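Uncharacterized protein (Parabacteroides merdae ATCC 43184, PDB 5BMT) is of unknown function but joins an OB-type domain, as in the BF3042 lipoprotein family, to a larger, probably immunoglobulin-like beta domain. Local coordinates at residues Val51-Val57 / Val74-Ser80; Ala14-Tyr18 / Tyr45-Val51; Asp94-Leu98 / Ser218-Trp224; Thr136-Met141 / Thr158-Ala163. The contacts are given in a common frame with arbitrary orientation. Where two conformers were deposited one is given. Residues are numbered along the deposited sequence.

Interaction 1 of 4, residues Val51-Val57 / Val74-Ser80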
loop_
_atom_site.group_PDB
_atom_site.type_symbol
_atom_site.label_atom_id
_atom_site.label_comp_id
_atom_site.label_asym_id
_atom_site.label_seq_id
_atom_site.Cartn_x
_atom_site.Cartn_y
_atom_site.Cartn_z
ATOM N N VAL A 51 0.476 -7.159 -5.490
ATOM C CA VAL A 51 1.703 -7.498 -6.209
ATOM C C VAL A 51 2.218 -6.263 -6.911
ATOM O O VAL A 51 1.466 -5.295 -7.086
ATOM C CB VAL A 51 1.444 -8.636 -7.267
ATOM C CG1 VAL A 51 0.976 -9.938 -6.599
ATOM C CG2 VAL A 51 0.449 -8.182 -8.359
ATOM N N LEU A 52 3.488 -6.299 -7.328
ATOM C CA LEU A 52 4.014 -5.333 -8.278
ATOM C C LEU A 52 3.913 -6.017 -9.634
ATOM O O LEU A 52 4.554 -7.059 -9.857
ATOM C CB LEU A 52 5.463 -4.920 -7.950
ATOM C CG LEU A 52 6.079 -3.952 -8.974
ATOM C CD1 LEU A 52 5.290 -2.658 -9.069
ATOM C CD2 LEU A 52 7.535 -3.653 -8.615
ATOM N N ALA A 53 3.072 -5.489 -10.520
ATOM C CA ALA A 53 2.894 -6.127 -11.816
ATOM C C ALA A 53 3.520 -5.345 -12.919
ATOM O O ALA A 53 3.483 -4.124 -12.888
ATOM C CB ALA A 53 1.407 -6.254 -12.092
ATOM N N ASN A 54 4.063 -6.057 -13.918
ATOM C CA ASN A 54 4.568 -5.407 -15.121
ATOM C C ASN A 54 3.707 -5.935 -16.262
ATOM O O ASN A 54 3.442 -7.133 -16.341
ATOM C CB ASN A 54 6.074 -5.605 -15.334
ATOM C CG ASN A 54 6.478 -7.010 -15.667
ATOM O OD1 ASN A 54 6.679 -7.361 -16.835
ATOM N ND2 ASN A 54 6.591 -7.839 -14.652
ATOM N N PHE A 55 3.135 -5.011 -17.054
ATOM C CA PHE A 55 2.210 -5.476 -18.067
ATOM C C PHE A 55 2.203 -4.606 -19.302
ATOM O O PHE A 55 2.639 -3.448 -19.272
ATOM C CB PHE A 55 0.776 -5.481 -17.464
ATOM C CG PHE A 55 0.353 -4.194 -16.786
ATOM C CD1 PHE A 55 -0.234 -3.155 -17.518
ATOM C CD2 PHE A 55 0.546 -4.012 -15.420
ATOM C CE1 PHE A 55 -0.645 -1.980 -16.873
ATOM C CE2 PHE A 55 0.186 -2.819 -14.799
ATOM C CZ PHE A 55 -0.421 -1.824 -15.526
ATOM N N THR A 56 1.648 -5.171 -20.375
ATOM C CA THR A 56 1.458 -4.481 -21.644
ATOM C C THR A 56 0.096 -4.860 -22.205
ATOM O O THR A 56 -0.301 -6.032 -22.132
ATOM C CB THR A 56 2.583 -4.822 -22.623
ATOM O OG1 THR A 56 3.844 -4.693 -21.967
ATOM C CG2 THR A 56 2.549 -3.963 -23.873
ATOM N N VAL A 57 -0.606 -3.871 -22.759
ATOM C CA VAL A 57 -1.909 -4.050 -23.393
ATOM C C VAL A 57 -1.747 -3.805 -24.888
ATOM O O VAL A 57 -1.209 -2.761 -25.277
ATOM C CB VAL A 57 -2.979 -3.102 -22.798
ATOM C CG1 VAL A 57 -4.300 -3.183 -23.579
ATOM C CG2 VAL A 57 -3.198 -3.390 -21.313
ATOM N N VAL A 74 -7.309 -7.353 -21.896
ATOM C CA VAL A 74 -6.455 -8.537 -21.849
ATOM C C VAL A 74 -5.028 -8.008 -21.945
ATOM O O VAL A 74 -4.730 -7.179 -22.820
ATOM C CB VAL A 74 -6.772 -9.538 -22.983
ATOM C CG1 VAL A 74 -5.755 -10.684 -22.988
ATOM C CG2 VAL A 74 -8.204 -10.076 -22.857
ATOM N N ALA A 75 -4.158 -8.448 -21.042
ATOM C CA ALA A 75 -2.781 -7.970 -21.022
ATOM C C ALA A 75 -1.832 -9.128 -20.884
ATOM O O ALA A 75 -2.226 -10.230 -20.503
ATOM C CB ALA A 75 -2.591 -7.005 -19.850
ATOM N N THR A 76 -0.572 -8.885 -21.202
ATOM C CA THR A 76 0.449 -9.890 -20.937
ATOM C C THR A 76 1.386 -9.274 -19.937
ATOM O O THR A 76 1.535 -8.043 -19.849
ATOM C CB THR A 76 1.166 -10.364 -22.196
ATOM O OG1 THR A 76 1.709 -9.226 -22.848
ATOM C CG2 THR A 76 0.248 -11.152 -23.122
ATOM N N GLY A 77 1.996 -10.122 -19.150
ATOM C CA GLY A 77 2.936 -9.640 -18.163
ATOM C C GLY A 77 3.171 -10.642 -17.065
ATOM O O GLY A 77 2.873 -11.832 -17.198
ATOM N N ALA A 78 3.702 -10.136 -15.971
ATOM C CA ALA A 78 4.049 -10.977 -14.847
ATOM C C ALA A 78 3.985 -10.146 -13.597
ATOM O O ALA A 78 3.785 -8.932 -13.652
ATOM C CB ALA A 78 5.440 -11.562 -15.045
ATOM N N ALA A 79 4.100 -10.792 -12.461
ATOM C CA ALA A 79 4.012 -10.051 -11.227
ATOM C C ALA A 79 5.007 -10.590 -10.217
ATOM O O ALA A 79 5.456 -11.735 -10.300
ATOM C CB ALA A 79 2.592 -10.159 -10.673
ATOM N N SER A 80 5.304 -9.767 -9.220
ATOM C CA SER A 80 6.150 -10.190 -8.112
ATOM C C SER A 80 5.433 -11.219 -7.251
ATOM O O SER A 80 4.244 -11.483 -7.443
ATOM C CB SER A 80 6.401 -8.969 -7.218
ATOM O OG SER A 80 5.215 -8.553 -6.527
HETATM O O HOH W 1 -0.220 -7.937 -24.699
#

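Interaction 2 of 4, residues Ala14-Tyr18 / Tyr45-Val51. With EDO (1,2-ethanediol), chain F.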
loop_
_atom_site.group_PDB
_atom_site.type_symbol
_atom_site.label_atom_id
_atom_site.label_comp_id
_atom_site.label_asym_id
_atom_site.label_seq_id
_atom_site.Cartn_x
_atom_site.Cartn_y
_atom_site.Cartn_z
ATOM N N ALA A 14 -0.740 -3.690 -7.779
ATOM C CA ALA A 14 -2.071 -4.127 -8.136
ATOM C C ALA A 14 -2.614 -5.101 -7.140
ATOM O O ALA A 14 -1.846 -5.769 -6.443
ATOM C CB ALA A 14 -2.015 -4.820 -9.497
ATOM N N ILE A 15 -3.945 -5.196 -7.086
ATOM C CA ILE A 15 -4.609 -6.204 -6.277
ATOM C C ILE A 15 -5.113 -7.317 -7.210
ATOM O O ILE A 15 -5.757 -7.035 -8.235
ATOM C CB ILE A 15 -5.801 -5.598 -5.491
ATOM C CG1 ILE A 15 -5.326 -4.485 -4.519
ATOM C CG2 ILE A 15 -6.588 -6.737 -4.730
ATOM C CD1 ILE A 15 -6.513 -3.719 -3.876
ATOM N N VAL A 16 -4.884 -8.578 -6.826
ATOM C CA VAL A 16 -5.446 -9.736 -7.535
ATOM C C VAL A 16 -6.856 -9.960 -6.988
ATOM O O VAL A 16 -7.012 -9.998 -5.757
ATOM C CB VAL A 16 -4.554 -10.995 -7.290
ATOM C CG1 VAL A 16 -5.130 -12.244 -7.990
ATOM C CG2 VAL A 16 -3.124 -10.740 -7.745
ATOM N N ASP A 17 -7.878 -10.111 -7.847
ATOM C CA ASP A 17 -9.221 -10.303 -7.302
ATOM C C ASP A 17 -10.144 -10.872 -8.355
ATOM O O ASP A 17 -9.819 -10.857 -9.534
ATOM C CB ASP A 17 -9.755 -8.944 -6.834
ATOM C CG ASP A 17 -10.975 -8.921 -5.952
ATOM O OD1 ASP A 17 -11.441 -10.016 -5.532
ATOM O OD2 ASP A 17 -11.455 -7.805 -5.664
ATOM N N TYR A 18 -11.281 -11.376 -7.909
ATOM C CA TYR A 18 -12.315 -11.855 -8.805
ATOM C C TYR A 18 -13.196 -10.718 -9.259
ATOM O O TYR A 18 -13.619 -9.886 -8.445
ATOM C CB TYR A 18 -13.228 -12.844 -8.064
ATOM C CG TYR A 18 -12.670 -14.215 -7.813
ATOM C CD1 TYR A 18 -12.394 -15.082 -8.870
ATOM C CD2 TYR A 18 -12.534 -14.700 -6.521
ATOM C CE1 TYR A 18 -12.003 -16.397 -8.640
ATOM C CE2 TYR A 18 -12.126 -16.008 -6.280
ATOM C CZ TYR A 18 -11.883 -16.860 -7.345
ATOM O OH TYR A 18 -11.511 -18.163 -7.117
ATOM N N TYR A 45 -0.755 -17.020 -6.293
ATOM C CA TYR A 45 -1.653 -15.917 -5.946
ATOM C C TYR A 45 -3.028 -16.323 -5.470
ATOM O O TYR A 45 -3.558 -17.393 -5.825
ATOM C CB TYR A 45 -1.843 -15.029 -7.190
ATOM C CG TYR A 45 -0.541 -14.532 -7.765
ATOM C CD1 TYR A 45 0.297 -13.700 -7.026
ATOM C CD2 TYR A 45 -0.099 -14.967 -9.010
ATOM C CE1 TYR A 45 1.538 -13.307 -7.518
ATOM C CE2 TYR A 45 1.135 -14.565 -9.524
ATOM C CZ TYR A 45 1.950 -13.733 -8.769
ATOM O OH TYR A 45 3.176 -13.363 -9.250
ATOM N N ARG A 46 -3.614 -15.439 -4.655
ATOM C CA ARG A 46 -5.000 -15.611 -4.293
ATOM C C ARG A 46 -5.647 -14.234 -4.200
ATOM O O ARG A 46 -4.978 -13.203 -4.039
ATOM C CB ARG A 46 -5.230 -16.489 -3.061
ATOM C CG ARG A 46 -4.833 -15.914 -1.717
ATOM C CD ARG A 46 -5.103 -16.920 -0.601
ATOM N NE ARG A 46 -6.524 -16.997 -0.242
ATOM C CZ ARG A 46 -7.043 -17.854 0.635
ATOM N NH1 ARG A 46 -6.268 -18.733 1.257
ATOM N NH2 ARG A 46 -8.345 -17.843 0.890
ATOM N N ALA A 47 -6.966 -14.226 -4.378
ATOM C CA ALA A 47 -7.717 -12.970 -4.350
ATOM C C ALA A 47 -7.423 -12.231 -3.041
ATOM O O ALA A 47 -7.367 -12.846 -1.963
ATOM C CB ALA A 47 -9.212 -13.279 -4.458
ATOM N N GLY A 48 -7.175 -10.942 -3.174
ATOM C CA GLY A 48 -6.816 -10.071 -2.061
ATOM C C GLY A 48 -5.336 -9.783 -1.974
ATOM O O GLY A 48 -4.934 -8.877 -1.241
ATOM N N ASP A 49 -4.505 -10.553 -2.682
ATOM C CA ASP A 49 -3.068 -10.307 -2.677
ATOM C C ASP A 49 -2.735 -9.033 -3.408
ATOM O O ASP A 49 -3.387 -8.667 -4.385
ATOM C CB ASP A 49 -2.320 -11.443 -3.409
ATOM C CG ASP A 49 -2.196 -12.753 -2.649
ATOM O OD1 ASP A 49 -2.519 -12.780 -1.447
ATOM O OD2 ASP A 49 -1.748 -13.753 -3.256
ATOM N N CYS A 50 -1.662 -8.391 -2.972
ATOM C CA CYS A 50 -1.085 -7.242 -3.662
ATOM C C CYS A 50 0.203 -7.669 -4.291
ATOM O O CYS A 50 0.962 -8.448 -3.701
ATOM C CB CYS A 50 -0.834 -6.100 -2.694
ATOM S SG CYS A 50 -2.341 -5.322 -2.095
ATOM N N VAL A 51 0.476 -7.159 -5.490
ATOM C CA VAL A 51 1.703 -7.498 -6.209
ATOM C C VAL A 51 2.218 -6.263 -6.911
ATOM O O VAL A 51 1.466 -5.295 -7.086
ATOM C CB VAL A 51 1.444 -8.636 -7.267
ATOM C CG1 VAL A 51 0.976 -9.938 -6.599
ATOM C CG2 VAL A 51 0.449 -8.182 -8.359
HETATM C C1 EDO F . -4.819 -17.539 -9.263
HETATM O O1 EDO F . -5.555 -18.680 -9.706
HETATM C C2 EDO F . -5.714 -16.715 -8.311
HETATM O O2 EDO F . -5.995 -17.516 -7.194
#

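Interaction 3 of 4, residues Asp94-Leu98 / Ser218-Trp224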
loop_
_atom_site.group_PDB
_atom_site.type_symbol
_atom_site.label_atom_id
_atom_site.label_comp_id
_atom_site.label_asym_id
_atom_site.label_seq_id
_atom_site.Cartn_x
_atom_site.Cartn_y
_atom_site.Cartn_z
ATOM N N ASP A 94 2.962 4.646 22.099
ATOM C CA ASP A 94 3.663 5.833 22.594
ATOM C C ASP A 94 5.101 5.858 21.998
ATOM O O ASP A 94 5.428 5.036 21.129
ATOM C CB ASP A 94 3.650 5.899 24.138
ATOM C CG ASP A 94 4.338 4.754 24.866
ATOM O OD1 ASP A 94 5.124 4.027 24.227
ATOM O OD2 ASP A 94 4.101 4.600 26.088
ATOM N N SER A 95 5.939 6.805 22.469
ATOM C CA SER A 95 7.302 7.004 21.968
ATOM C C SER A 95 8.292 5.930 22.418
ATOM O O SER A 95 9.420 5.916 21.921
ATOM C CB SER A 95 7.819 8.379 22.368
ATOM O OG SER A 95 7.093 9.378 21.673
HETATM N N MSE A 96 7.903 5.022 23.337
HETATM C CA MSE A 96 8.844 3.976 23.747
HETATM C C MSE A 96 9.236 3.099 22.560
HETATM O O MSE A 96 8.354 2.672 21.802
HETATM C CB MSE A 96 8.269 3.096 24.859
HETATM C CG MSE A 96 7.921 3.864 26.144
HETATM SE SE MSE A 96 9.423 4.856 26.955
HETATM C CE MSE A 96 10.753 3.370 27.102
ATOM N N ALA A 97 10.541 2.811 22.410
ATOM C CA ALA A 97 10.981 1.952 21.309
ATOM C C ALA A 97 10.486 0.515 21.523
ATOM O O ALA A 97 10.464 0.004 22.651
ATOM C CB ALA A 97 12.507 1.975 21.191
ATOM N N LEU A 98 10.076 -0.126 20.435
ATOM C CA LEU A 98 9.679 -1.519 20.434
ATOM C C LEU A 98 10.917 -2.376 20.482
ATOM O O LEU A 98 11.994 -1.906 20.105
ATOM C CB LEU A 98 8.894 -1.828 19.140
ATOM C CG LEU A 98 7.646 -0.981 18.895
ATOM C CD1 LEU A 98 7.031 -1.333 17.584
ATOM C CD2 LEU A 98 6.623 -1.122 20.036
ATOM N N SER A 218 18.632 4.694 22.514
ATOM C CA SER A 218 17.696 3.945 21.683
ATOM C C SER A 218 16.521 3.313 22.482
ATOM O O SER A 218 15.989 2.274 22.086
ATOM C CB SER A 218 18.427 2.880 20.861
ATOM O OG SER A 218 19.411 3.473 20.029
ATOM N N THR A 219 16.066 3.977 23.555
ATOM C CA THR A 219 14.914 3.470 24.311
ATOM C C THR A 219 13.606 4.163 23.887
ATOM O O THR A 219 12.518 3.701 24.242
ATOM C CB THR A 219 15.123 3.634 25.820
ATOM O OG1 THR A 219 15.407 5.004 26.116
ATOM C CG2 THR A 219 16.216 2.715 26.363
ATOM N N LYS A 220 13.712 5.300 23.168
ATOM C CA LYS A 220 12.550 6.062 22.714
ATOM C C LYS A 220 12.777 6.619 21.331
ATOM O O LYS A 220 13.925 6.807 20.915
ATOM C CB LYS A 220 12.272 7.256 23.647
ATOM C CG LYS A 220 11.926 6.929 25.089
ATOM C CD LYS A 220 11.637 8.232 25.831
ATOM C CE LYS A 220 11.230 8.027 27.267
ATOM N NZ LYS A 220 10.681 9.276 27.861
ATOM N N ILE A 221 11.676 6.915 20.622
ATOM C CA ILE A 221 11.757 7.616 19.351
ATOM C C ILE A 221 11.908 9.093 19.673
ATOM O O ILE A 221 11.072 9.644 20.404
ATOM C CB ILE A 221 10.508 7.358 18.472
ATOM C CG1 ILE A 221 10.227 5.848 18.291
ATOM C CG2 ILE A 221 10.627 8.107 17.130
ATOM C CD1 ILE A 221 11.390 4.977 17.829
ATOM N N ALA A 222 12.953 9.747 19.130
ATOM C CA ALA A 222 13.183 11.171 19.382
ATOM C C ALA A 222 12.499 12.053 18.334
ATOM O O ALA A 222 11.947 13.102 18.688
ATOM C CB ALA A 222 14.677 11.461 19.410
ATOM N N THR A 223 12.625 11.708 17.036
ATOM C CA THR A 223 12.000 12.504 15.988
ATOM C C THR A 223 11.289 11.597 14.991
ATOM O O THR A 223 11.640 10.417 14.849
ATOM C CB THR A 223 12.985 13.430 15.245
ATOM O OG1 THR A 223 13.892 12.627 14.477
ATOM C CG2 THR A 223 13.743 14.382 16.179
ATOM N N TRP A 224 10.342 12.177 14.281
ATOM C CA TRP A 224 9.521 11.456 13.303
ATOM C C TRP A 224 9.607 12.096 11.945
ATOM O O TRP A 224 9.751 13.329 11.833
ATOM C CB TRP A 224 8.048 11.497 13.759
ATOM C CG TRP A 224 7.813 10.914 15.122
ATOM C CD1 TRP A 224 7.998 11.535 16.328
ATOM C CD2 TRP A 224 7.443 9.568 15.411
ATOM N NE1 TRP A 224 7.682 10.672 17.353
ATOM C CE2 TRP A 224 7.328 9.457 16.816
ATOM C CE3 TRP A 224 7.121 8.453 14.609
ATOM C CZ2 TRP A 224 6.957 8.262 17.437
ATOM C CZ3 TRP A 224 6.757 7.269 15.232
ATOM C CH2 TRP A 224 6.676 7.185 16.626
HETATM O O HOH W 2 8.708 10.967 20.165
HETATM O O HOH W 3 12.195 1.105 24.971
#

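Interaction 4 of 4, residues Thr136-Met141 / Thr158-Ala163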
loop_
_atom_site.group_PDB
_atom_site.type_symbol
_atom_site.label_atom_id
_atom_site.label_comp_id
_atom_site.label_asym_id
_atom_site.label_seq_id
_atom_site.Cartn_x
_atom_site.Cartn_y
_atom_site.Cartn_z
ATOM N N THR A 136 9.166 -7.064 10.289
ATOM C CA THR A 136 7.714 -7.087 10.419
ATOM C C THR A 136 7.302 -5.678 10.817
ATOM O O THR A 136 8.141 -4.868 11.262
ATOM C CB THR A 136 7.140 -8.169 11.317
ATOM O OG1 THR A 136 7.732 -8.057 12.598
ATOM C CG2 THR A 136 7.274 -9.566 10.667
ATOM N N TYR A 137 6.034 -5.382 10.624
ATOM C CA TYR A 137 5.546 -4.026 10.763
ATOM C C TYR A 137 4.293 -3.914 11.564
ATOM O O TYR A 137 3.551 -4.873 11.749
ATOM C CB TYR A 137 5.239 -3.463 9.341
ATOM C CG TYR A 137 6.474 -3.398 8.465
ATOM C CD1 TYR A 137 7.300 -2.275 8.475
ATOM C CD2 TYR A 137 6.849 -4.482 7.657
ATOM C CE1 TYR A 137 8.478 -2.237 7.733
ATOM C CE2 TYR A 137 8.031 -4.456 6.915
ATOM C CZ TYR A 137 8.836 -3.325 6.950
ATOM O OH TYR A 137 10.019 -3.284 6.235
ATOM N N ILE A 138 4.050 -2.692 12.032
ATOM C CA ILE A 138 2.821 -2.341 12.681
ATOM C C ILE A 138 2.385 -1.003 12.103
ATOM O O ILE A 138 3.138 -0.017 12.153
ATOM C CB ILE A 138 2.900 -2.324 14.252
ATOM C CG1 ILE A 138 1.632 -1.729 14.889
ATOM C CG2 ILE A 138 4.118 -1.569 14.775
ATOM C CD1 ILE A 138 0.633 -2.632 15.021
HETATM N N MSE A 139 1.189 -0.980 11.531
HETATM C CA MSE A 139 0.559 0.232 11.030
HETATM C C MSE A 139 -0.562 0.538 11.994
HETATM O O MSE A 139 -1.445 -0.301 12.184
HETATM C CB MSE A 139 0.058 0.048 9.586
HETATM C CG MSE A 139 -0.580 1.303 9.023
HETATM SE SE MSE A 139 0.683 2.683 8.524
HETATM C CE MSE A 139 0.549 2.631 6.599
ATOM N N SER A 140 -0.505 1.694 12.644
ATOM C CA SER A 140 -1.514 1.998 13.627
ATOM C C SER A 140 -2.066 3.387 13.445
ATOM O O SER A 140 -1.462 4.221 12.768
ATOM C CB SER A 140 -0.922 1.836 15.031
ATOM O OG SER A 140 0.202 2.683 15.243
HETATM N N MSE A 141 -3.077 3.704 14.218
HETATM C CA MSE A 141 -3.585 5.058 14.227
HETATM C C MSE A 141 -4.526 5.224 15.373
HETATM O O MSE A 141 -5.012 4.237 15.938
HETATM C CB MSE A 141 -4.250 5.477 12.897
HETATM C CG MSE A 141 -5.270 4.496 12.357
HETATM SE SE MSE A 141 -6.626 5.488 11.404
HETATM C CE MSE A 141 -7.462 6.057 12.787
ATOM N N THR A 158 -3.364 11.209 10.246
ATOM C CA THR A 158 -2.009 10.661 10.313
ATOM C C THR A 158 -2.043 9.213 10.802
ATOM O O THR A 158 -2.641 8.913 11.850
ATOM C CB THR A 158 -1.132 11.527 11.247
ATOM O OG1 THR A 158 -0.996 12.829 10.684
ATOM C CG2 THR A 158 0.279 10.937 11.443
ATOM N N LEU A 159 -1.438 8.326 10.001
ATOM C CA LEU A 159 -1.232 6.921 10.338
ATOM C C LEU A 159 0.225 6.786 10.769
ATOM O O LEU A 159 1.028 7.677 10.459
ATOM C CB LEU A 159 -1.523 6.032 9.119
ATOM C CG LEU A 159 -2.987 5.708 8.816
ATOM C CD1 LEU A 159 -3.792 6.954 8.443
ATOM C CD2 LEU A 159 -3.079 4.700 7.686
ATOM N N CYS A 160 0.559 5.727 11.493
ATOM C CA CYS A 160 1.928 5.539 11.923
ATOM C C CYS A 160 2.449 4.177 11.497
ATOM O O CYS A 160 1.789 3.164 11.699
ATOM C CB CYS A 160 2.032 5.713 13.429
ATOM S SG CYS A 160 3.683 5.390 14.073
ATOM N N LEU A 161 3.666 4.153 10.915
ATOM C CA LEU A 161 4.285 2.892 10.506
ATOM C C LEU A 161 5.554 2.694 11.301
ATOM O O LEU A 161 6.424 3.591 11.330
ATOM C CB LEU A 161 4.609 2.847 9.013
ATOM C CG LEU A 161 5.218 1.516 8.521
ATOM C CD1 LEU A 161 4.233 0.356 8.643
ATOM C CD2 LEU A 161 5.667 1.638 7.083
ATOM N N ARG A 162 5.637 1.543 11.999
ATOM C CA ARG A 162 6.828 1.164 12.727
ATOM C C ARG A 162 7.263 -0.233 12.315
ATOM O O ARG A 162 6.453 -1.020 11.802
ATOM C CB ARG A 162 6.616 1.302 14.238
ATOM C CG ARG A 162 6.454 2.808 14.529
ATOM C CD ARG A 162 5.974 3.165 15.898
ATOM N NE ARG A 162 7.013 2.940 16.893
ATOM C CZ ARG A 162 6.885 3.253 18.178
ATOM N NH1 ARG A 162 5.786 3.857 18.614
ATOM N NH2 ARG A 162 7.873 3.014 19.024
ATOM N N ALA A 163 8.546 -0.508 12.474
ATOM C CA ALA A 163 9.141 -1.770 12.033
ATOM C C ALA A 163 9.969 -2.418 13.116
ATOM O O ALA A 163 10.651 -1.707 13.867
ATOM C CB ALA A 163 10.045 -1.518 10.839
#

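Interaction 1 of 4, residues Val51-Val57 / Val74-Ser80
Small apolar side chains fill the buried face of this strand pair. Val51 CG2 lies 3.7 Å from Ala79 CB, and Val57 CG2 lies 3.9 Å from Ala75 CB. Between them stands Phe55, whose ring leads away from 74-80 to meet Tyr31. Its cross-strand neighbour is Gly77, where a CB would collide with Asn54 O and Phe55 CA; the glycine's backbone angles also exclude one. The two segments are antiparallel strands, 153° apart in direction, of the five-stranded sheet in the OB-type domain, with 51-57 flanked on its other edge by strand 10-18. Two hydrogen-bonded pairs hold the register: Asn54 N to Ala78 O (2.9 Å) with Ala78 N to Asn54 O (3.0 Å), and Thr56 with Thr76 in the same fashion. On the opposite, more exposed face, a water joins Thr56 O to Thr76 OG1. At the far end Ser80 N donates to Leu52 O (2.9 Å), while Leu52 N donates to Ser80 OG (3.0 Å), the Ser80 hydroxyl replacing its own carbonyl, which accepts from Tyr45 OH.

Interaction 2 of 4, residues Ala14-Tyr18 / Tyr45-Val51
A type II beta turn, Arg46 to Asp49, leads into strand 50-57 of the OB-type domain, which pairs antiparallel with strand 10-18. Ala14 and Val51 satisfy each other: Ala14 N donates to Val51 O (2.8 Å) and Val51 N to Ala14 O (2.9 Å). Val16 N donates to Asp49 O (2.9 Å), but Val16 O accepts from Gly48 N (2.8 Å), one residue earlier. Gly48, at phi 101°, is third in the turn, which Asp49 N closes by donating to Arg46 O (3.0 Å). The Asp49 carboxylate accepts from Arg46 N through OD2 and forms a salt bridge with Lys85 through OD1. Gly48 O is taken by Arg119, and Asp17 OD2 by Ser114 and Asn116, so this part of the sheet is tied to the hairpin of strands 106-113 and 118-126. Val16 points toward 45-51, its CG2 4.3 Å from Val51 CG1. An ethanediol, probably from the crystallisation liquor and also hydrogen-bonded to Ala40 O, donates through O2 to Tyr45 O at 2.8 Å.

Interaction 3 of 4, residues Asp94-Leu98 / Ser218-Trp224
Ser218 opens the segment with its carbonyl O 3.6 Å from Ala97 CB. Thr219 follows, and its O accepts from Ala97 N (2.8 Å) and from a water that also donates to Ala97 O; the Thr219 hydroxyl is hydrogen-bonded to Asp217 OD1. Lys220 stands opposite Met96, a selenomethionine, whose SE lies 3.7 Å from Lys220 CE. These two residues form a single backbone bridge: the loop 94-98 lies against the start of strand 221-233, at the outer edge of the larger beta domain. An Asx turn, Met96 N to Asp94 OD1 (3.1 Å), shapes the loop. Ile221 N donates to Ser95 O (2.8 Å), while the Ile221 side chain packs against Pro211, Phe214 and Arg162. Ala222 and Thr223 take no part and form a classic beta bulge opposite Thr213 on strand 203-214. Beyond the bulge, Trp224 returns, with Ser95 OG at its ring edge, and one water links Ser95 OG (2.7 Å), Ile221 O (2.7 Å) and Trp224 NE1 (3.0 Å).

Interaction 4 of 4, residues Thr136-Met141 / Thr158-Ala163
Met139, a selenomethionine, has the largest area covered across this pair, 74 Å², and Leu159 and Leu161 follow with 64 Å² each. Met139 SE lies 4.0 Å from Leu161 CB and 4.1 Å from Leu159 CB, so the long side chain lies along the two leucines of the partner strand. On the same face Leu161 CD1 lies 4.0 Å from Tyr137 CB. At the end of this row Tyr137 CE1 touches Ala163 CB at 3.6 Å; the Tyr137 hydroxyl hydrogen-bonds to Asp179 and Asn135. Strands 134-140 and 153-167 run antiparallel here, at 162°, inside the large mixed sheet of what is probably the immunoglobulin-like domain, with Val208 of strand 203-214 and Leu88 of strand 85-89 close to Met139. Backbone hydrogen bonds lock the register: Ile138 N to Arg162 O and Arg162 N to Ile138 O, both 2.9 Å, then Ser140 N to Cys160 O (2.9 Å) and Cys160 N to Ser140 O (2.8 Å). The other face carries Ile138, Ser140, Cys160 and Arg162, the last paired with Glu101. Such chemistry implies a two-sided sheet: one face is largely apolar core, while the other mixes apolar and polar groups, with Glu101 balancing the buried Arg162.

Overall arrangement
Interactions 1 and 2 are neighbours in the OB-type domain: both use strand 50-57, share Val51, and meet where the Tyr45 hydroxyl reaches Ser80 O. Interactions 3 and 4 belong to the larger domain, across the chain's centre, with interaction 4 nested in the long loop closed by interaction 3. Arg162 joins them, its NH1 and NH2 held by Asp94 O and Met96 O. Interactions 2 and 4 are buried, interaction 1 is partly so, and interaction 3 lies at the surface. Chemistry follows place: regular strand pairing over apolar faces in 1 and 4, strand pairing that gives way to a carboxylate-tied turn in 2, and two backbone bonds helped by water in 3.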